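Local coordinates for 6-phosphogluconate dehydrogenase, NAD-binding (Mycolicibacterium smegmatis MC2 155, PDB 6SMT), which reduces imines to amines with S-enantioselectivity, drawing on NADPH held between the two subunits of its dimer, at residues D232-A245 with T275-I288. Sequence-based numbering, arbitrary orientation. Where two conformers were deposited one is given.
Sequences DRHSDASASVSSVA and TVAAGHGDDEISRI. With NDP (NADPH dihydro-nicotinamide-adenine-dinucleotide phosphate), chain F.
Glu284 reaches over to the loop before helix 241-257 and offers one carboxylate oxygen, OE1, to two successive backbone amides: Ser238 N at 2.8 Å, met nearly along the C-O axis, and Ala239 N at 3.1 Å. A bend in its chain (chi2 74°) turns the carboxylate back onto the loop, the reach that suits glutamate here. Its backbone amide separately donates to His234 O. Further along, Val241 N and Ser242 N, amides of the first helical turn, donate to Asp283 O and to Gly281 O in the type I turn from His280 to Asp283, while Ser240 OG caps the helix by accepting from Ser243 N. Val241 packs CG1 on Thr275 and Val276 of helix 263-280 and CG2 on Ile288 of the 3-10 turn, its two branches joining both to helix 241-257.

At the other end, His234 ND1 pairs with Ser286 OG (2.8 Å), and CD2 lies over the centre of one guanidinium face of Arg287, planes 34° apart; His280 CE1 lies over the opposite face, toward its rim. Arg287 NE and NH2 both grip Asp283 OD2, a salt bridge that fixes the flat group between the imidazoles.

This corner of the C-terminal reductive-aminase-like domain carries cofactor ligands: Ser238 O accepts from nicotinamide N7N (2.8 Å), and Ser243 OG, in the helix's first turn, donates to phosphate oxygen O1A, while the second subunit binds the same NADPH through Thr42 and Lys45. Ala239 N belongs to the very peptide whose carbonyl takes N7N, so the buried carboxylate, with Arg228 packed beside it, may polarise that carbonyl and strengthen it as an acceptor.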
loop_
_atom_site.group_PDB
_atom_site.type_symbol
_atom_site.label_atom_id
_atom_site.label_comp_id
_atom_site.label_asym_id
_atom_site.label_seq_id
_atom_site.Cartn_x
_atom_site.Cartn_y
_atom_site.Cartn_z
ATOM N N ASP B 232 11.152 -3.834 -19.453
ATOM C CA ASP B 232 11.961 -5.004 -19.084
ATOM C C ASP B 232 13.347 -4.532 -18.677
ATOM O O ASP B 232 14.331 -5.048 -19.182
ATOM C CB ASP B 232 12.099 -6.017 -20.237
ATOM C CG ASP B 232 12.576 -7.399 -19.793
ATOM O OD1 ASP B 232 12.469 -7.707 -18.592
ATOM O OD2 ASP B 232 13.097 -8.156 -20.664
ATOM N N ARG B 233 13.438 -3.544 -17.783
ATOM C CA ARG B 233 14.688 -2.866 -17.432
ATOM C C ARG B 233 14.799 -2.948 -15.898
ATOM O O ARG B 233 14.172 -2.112 -15.237
ATOM C CB ARG B 233 14.723 -1.408 -17.899
ATOM C CG ARG B 233 16.054 -0.762 -17.600
ATOM C CD ARG B 233 16.055 0.702 -17.871
ATOM N NE ARG B 233 15.346 1.473 -16.877
ATOM C CZ ARG B 233 15.874 1.931 -15.756
ATOM N NH1 ARG B 233 17.181 1.760 -15.430
ATOM N NH2 ARG B 233 15.092 2.676 -15.020
ATOM N N HIS B 234 15.560 -3.911 -15.391
ATOM C CA HIS B 234 15.681 -4.169 -13.941
ATOM C C HIS B 234 17.090 -3.886 -13.446
ATOM O O HIS B 234 17.366 -4.191 -12.290
ATOM C CB HIS B 234 15.186 -5.572 -13.648
ATOM C CG HIS B 234 13.793 -5.794 -14.160
ATOM N ND1 HIS B 234 12.715 -5.269 -13.561
ATOM C CD2 HIS B 234 13.360 -6.413 -15.278
ATOM C CE1 HIS B 234 11.626 -5.628 -14.214
ATOM N NE2 HIS B 234 11.980 -6.322 -15.289
ATOM N N SER B 235 17.956 -3.333 -14.273
ATOM C CA SER B 235 19.339 -3.033 -13.893
ATOM C C SER B 235 19.520 -1.631 -13.303
ATOM O O SER B 235 18.554 -0.888 -13.154
ATOM C CB SER B 235 20.202 -3.192 -15.167
ATOM O OG SER B 235 19.564 -2.489 -16.237
ATOM N N ASP B 236 20.750 -1.284 -12.891
ATOM C CA ASP B 236 21.066 0.035 -12.277
ATOM C C ASP B 236 20.083 0.297 -11.121
ATOM O O ASP B 236 19.486 1.334 -11.046
ATOM C CB ASP B 236 21.029 1.155 -13.298
ATOM C CG ASP B 236 22.076 0.918 -14.415
ATOM O OD1 ASP B 236 23.225 0.654 -14.062
ATOM O OD2 ASP B 236 21.707 0.915 -15.650
ATOM N N ALA B 237 20.045 -0.669 -10.198
ATOM C CA ALA B 237 19.128 -0.606 -9.053
ATOM C C ALA B 237 19.524 0.462 -8.056
ATOM O O ALA B 237 20.735 0.578 -7.787
ATOM C CB ALA B 237 19.113 -1.913 -8.300
ATOM N N SER B 238 18.565 1.172 -7.539
ATOM C CA SER B 238 18.803 2.010 -6.328
ATOM C C SER B 238 18.351 1.238 -5.083
ATOM O O SER B 238 18.616 1.763 -3.972
ATOM C CB SER B 238 18.088 3.319 -6.372
ATOM O OG SER B 238 16.667 3.134 -6.377
ATOM N N ALA B 239 17.605 0.167 -5.229
ATOM C CA ALA B 239 17.228 -0.690 -4.071
ATOM C C ALA B 239 17.145 -2.131 -4.633
ATOM O O ALA B 239 16.232 -2.434 -5.426
ATOM C CB ALA B 239 15.922 -0.270 -3.473
ATOM N N SER B 240 18.057 -2.957 -4.190
ATOM C CA SER B 240 18.230 -4.284 -4.818
ATOM C C SER B 240 17.342 -5.343 -4.167
ATOM O O SER B 240 16.936 -5.292 -2.964
ATOM C CB SER B 240 19.603 -4.743 -4.800
ATOM O OG SER B 240 20.003 -5.155 -3.473
ATOM N N VAL B 241 17.038 -6.383 -4.951
ATOM C CA VAL B 241 16.359 -7.570 -4.447
ATOM C C VAL B 241 17.103 -8.228 -3.291
ATOM O O VAL B 241 16.467 -8.663 -2.307
ATOM C CB VAL B 241 16.163 -8.558 -5.611
ATOM C CG1 VAL B 241 15.637 -9.875 -5.175
ATOM C CG2 VAL B 241 15.285 -7.884 -6.678
ATOM N N SER B 242 18.439 -8.327 -3.379
ATOM C CA SER B 242 19.257 -8.928 -2.303
ATOM C C SER B 242 19.044 -8.136 -0.996
ATOM O O SER B 242 18.921 -8.713 0.076
ATOM C CB SER B 242 20.678 -9.008 -2.681
ATOM O OG SER B 242 21.275 -7.734 -2.955
ATOM N N SER B 243 18.925 -6.818 -1.088
ATOM C CA SER B 243 18.713 -6.020 0.121
ATOM C C SER B 243 17.371 -6.342 0.752
ATOM O O SER B 243 17.257 -6.491 1.986
ATOM C CB SER B 243 18.890 -4.517 -0.239
ATOM O OG SER B 243 18.850 -3.735 0.969
ATOM N N VAL B 244 16.301 -6.396 -0.052
ATOM C CA VAL B 244 14.980 -6.712 0.534
ATOM C C VAL B 244 14.927 -8.144 0.992
ATOM O O VAL B 244 14.187 -8.432 1.916
ATOM C CB VAL B 244 13.804 -6.281 -0.331
ATOM C CG1 VAL B 244 13.706 -7.035 -1.511
ATOM C CG2 VAL B 244 12.501 -6.328 0.455
ATOM N N ALA B 245 15.720 -9.025 0.377
ATOM C CA ALA B 245 15.743 -10.409 0.907
ATOM C C ALA B 245 16.185 -10.443 2.355
ATOM O O ALA B 245 15.687 -11.257 3.180
ATOM C CB ALA B 245 16.653 -11.271 0.054
ATOM N N THR B 275 13.575 -14.813 -6.720
ATOM C CA THR B 275 14.243 -13.897 -7.605
ATOM C C THR B 275 15.772 -13.947 -7.382
ATOM O O THR B 275 16.534 -13.877 -8.344
ATOM C CB THR B 275 13.701 -12.483 -7.332
ATOM O OG1 THR B 275 12.285 -12.457 -7.559
ATOM C CG2 THR B 275 14.290 -11.444 -8.251
ATOM N N VAL B 276 16.206 -14.024 -6.142
ATOM C CA VAL B 276 17.636 -14.208 -5.801
ATOM C C VAL B 276 18.095 -15.516 -6.452
ATOM O O VAL B 276 19.182 -15.520 -7.103
ATOM C CB VAL B 276 17.843 -14.213 -4.290
ATOM C CG1 VAL B 276 19.286 -14.604 -3.925
ATOM C CG2 VAL B 276 17.503 -12.841 -3.742
ATOM N N ALA B 277 17.331 -16.573 -6.244
ATOM C CA ALA B 277 17.764 -17.918 -6.726
ATOM C C ALA B 277 17.851 -17.914 -8.243
ATOM O O ALA B 277 18.712 -18.723 -8.790
ATOM C CB ALA B 277 16.855 -18.953 -6.176
ATOM N N ALA B 278 17.101 -17.104 -8.959
ATOM C CA ALA B 278 17.095 -16.977 -10.420
ATOM C C ALA B 278 18.286 -16.160 -10.898
ATOM O O ALA B 278 18.399 -15.969 -12.110
ATOM C CB ALA B 278 15.817 -16.409 -10.884
ATOM N N GLY B 279 19.095 -15.649 -10.006
ATOM C CA GLY B 279 20.328 -14.886 -10.265
ATOM C C GLY B 279 20.129 -13.388 -10.419
ATOM O O GLY B 279 21.007 -12.697 -10.938
ATOM N N HIS B 280 19.029 -12.870 -9.889
ATOM C CA HIS B 280 18.618 -11.476 -10.060
ATOM C C HIS B 280 18.731 -10.723 -8.729
ATOM O O HIS B 280 18.096 -9.639 -8.653
ATOM C CB HIS B 280 17.214 -11.360 -10.653
ATOM C CG HIS B 280 17.091 -11.987 -11.973
ATOM N ND1 HIS B 280 17.972 -11.656 -12.968
ATOM C CD2 HIS B 280 16.210 -12.902 -12.443
ATOM C CE1 HIS B 280 17.634 -12.376 -14.066
ATOM N NE2 HIS B 280 16.544 -13.146 -13.775
ATOM N N GLY B 281 19.570 -11.140 -7.778
ATOM C CA GLY B 281 19.717 -10.396 -6.528
ATOM C C GLY B 281 20.174 -8.975 -6.730
ATOM O O GLY B 281 19.834 -8.104 -5.873
ATOM N N ASP B 282 20.959 -8.639 -7.748
ATOM C CA ASP B 282 21.437 -7.268 -7.901
ATOM C C ASP B 282 20.405 -6.403 -8.589
ATOM O O ASP B 282 20.645 -5.161 -8.636
ATOM C CB ASP B 282 22.678 -7.185 -8.805
ATOM C CG ASP B 282 23.871 -7.954 -8.346
ATOM O OD1 ASP B 282 23.982 -8.194 -7.153
ATOM O OD2 ASP B 282 24.707 -8.282 -9.259
ATOM N N ASP B 283 19.314 -6.947 -9.097
ATOM C CA ASP B 283 18.346 -6.149 -9.852
ATOM C C ASP B 283 17.450 -5.315 -8.914
ATOM O O ASP B 283 17.453 -5.537 -7.674
ATOM C CB ASP B 283 17.424 -7.053 -10.650
ATOM C CG ASP B 283 18.019 -7.630 -11.911
ATOM O OD1 ASP B 283 19.141 -7.244 -12.232
ATOM O OD2 ASP B 283 17.306 -8.424 -12.537
ATOM N N GLU B 284 16.829 -4.302 -9.503
ATOM C CA GLU B 284 15.797 -3.514 -8.813
ATOM C C GLU B 284 14.641 -4.422 -8.397
ATOM O O GLU B 284 14.295 -5.424 -9.048
ATOM C CB GLU B 284 15.405 -2.369 -9.755
ATOM C CG GLU B 284 14.474 -1.336 -9.140
ATOM C CD GLU B 284 14.998 -0.355 -8.144
ATOM O OE1 GLU B 284 16.182 -0.290 -7.974
ATOM O OE2 GLU B 284 14.136 0.384 -7.618
ATOM N N ILE B 285 13.903 -3.972 -7.378
ATOM C CA ILE B 285 12.758 -4.700 -6.836
ATOM C C ILE B 285 11.634 -4.830 -7.834
ATOM O O ILE B 285 10.746 -5.681 -7.639
ATOM C CB ILE B 285 12.413 -4.076 -5.426
ATOM C CG1 ILE B 285 12.247 -2.585 -5.470
ATOM C CG2 ILE B 285 13.486 -4.414 -4.363
ATOM C CD1 ILE B 285 10.995 -2.204 -6.146
ATOM N N SER B 286 11.629 -4.142 -8.979
ATOM C CA SER B 286 10.726 -4.338 -10.118
ATOM C C SER B 286 10.766 -5.760 -10.683
ATOM O O SER B 286 9.820 -6.252 -11.238
ATOM C CB SER B 286 11.044 -3.327 -11.189
ATOM O OG SER B 286 12.433 -3.409 -11.529
ATOM N N ARG B 287 11.839 -6.495 -10.479
ATOM C CA ARG B 287 11.960 -7.866 -10.986
ATOM C C ARG B 287 11.148 -8.835 -10.158
ATOM O O ARG B 287 10.850 -9.919 -10.649
ATOM C CB ARG B 287 13.429 -8.261 -10.863
ATOM C CG ARG B 287 13.788 -9.649 -11.334
ATOM C CD ARG B 287 13.702 -9.831 -12.787
ATOM N NE ARG B 287 14.887 -9.361 -13.454
ATOM C CZ ARG B 287 15.184 -9.541 -14.753
ATOM N NH1 ARG B 287 14.288 -10.075 -15.582
ATOM N NH2 ARG B 287 16.355 -9.097 -15.197
ATOM N N ILE B 288 10.841 -8.553 -8.897
ATOM C CA ILE B 288 10.323 -9.590 -7.942
ATOM C C ILE B 288 9.047 -10.215 -8.495
ATOM O O ILE B 288 8.838 -11.448 -8.336
ATOM C CB ILE B 288 10.151 -8.995 -6.541
ATOM C CG1 ILE B 288 11.507 -8.662 -5.904
ATOM C CG2 ILE B 288 9.369 -9.961 -5.613
ATOM C CD1 ILE B 288 11.377 -7.681 -4.717
HETATM P PA NDP F . 22.290 -2.791 0.513
HETATM O O1A NDP F . 21.263 -2.933 1.549
HETATM O O2A NDP F . 22.209 -3.597 -0.737
HETATM O O5B NDP F . 23.680 -3.058 1.179
HETATM C C5B NDP F . 24.894 -3.043 0.348
HETATM C C4B NDP F . 26.044 -2.518 1.150
HETATM O O4B NDP F . 26.307 -3.386 2.294
HETATM C C3B NDP F . 27.355 -2.483 0.331
HETATM O O3B NDP F . 28.146 -1.401 0.797
HETATM C C2B NDP F . 27.966 -3.826 0.701
HETATM O O2B NDP F . 29.346 -3.948 0.491
HETATM C C1B NDP F . 27.648 -3.808 2.189
HETATM N N9A NDP F . 27.795 -5.086 2.857
HETATM C C8A NDP F . 27.028 -6.224 2.684
HETATM N N7A NDP F . 27.455 -7.239 3.427
HETATM C C5A NDP F . 28.597 -6.780 4.027
HETATM C C6A NDP F . 29.554 -7.342 4.914
HETATM N N6A NDP F . 29.445 -8.586 5.397
HETATM N N1A NDP F . 30.595 -6.588 5.286
HETATM C C2A NDP F . 30.704 -5.334 4.823
HETATM N N3A NDP F . 29.845 -4.676 4.049
HETATM C C4A NDP F . 28.833 -5.443 3.673
HETATM O O3 NDP F . 22.522 -1.256 0.053
HETATM P PN NDP F . 21.728 0.104 0.098
HETATM O O1N NDP F . 22.730 1.162 -0.113
HETATM O O2N NDP F . 20.593 -0.026 -0.837
HETATM O O5D NDP F . 21.087 0.159 1.524
HETATM C C5D NDP F . 21.917 0.272 2.717
HETATM C C4D NDP F . 20.998 0.299 3.909
HETATM O O4D NDP F . 20.140 1.474 3.797
HETATM C C3D NDP F . 20.068 -0.898 4.040
HETATM O O3D NDP F . 20.019 -1.364 5.390
HETATM C C2D NDP F . 18.746 -0.393 3.510
HETATM O O2D NDP F . 17.599 -1.031 4.062
HETATM C C1D NDP F . 18.807 1.083 3.934
HETATM N N1N NDP F . 17.954 1.935 3.079
HETATM C C2N NDP F . 18.120 1.945 1.719
HETATM C C3N NDP F . 17.310 2.697 0.909
HETATM C C7N NDP F . 17.468 2.666 -0.542
HETATM O O7N NDP F . 16.630 3.348 -1.193
HETATM N N7N NDP F . 18.430 2.036 -1.191
HETATM C C4N NDP F . 16.209 3.460 1.511
HETATM C C5N NDP F . 16.159 3.447 2.924
HETATM C C6N NDP F . 16.994 2.726 3.653
HETATM P P2B NDP F . 29.836 -4.340 -1.027
HETATM O O1X NDP F . 29.697 -3.086 -1.880
HETATM O O2X NDP F . 31.238 -4.757 -0.818
HETATM O O3X NDP F . 28.943 -5.473 -1.527
HETATM O O HOH W 1 15.718 -7.758 -18.166
HETATM O O HOH W 2 14.658 -10.113 -18.432
HETATM O O HOH W 3 21.395 -3.342 -10.522
HETATM O O HOH W 4 23.105 -8.803 -4.916
#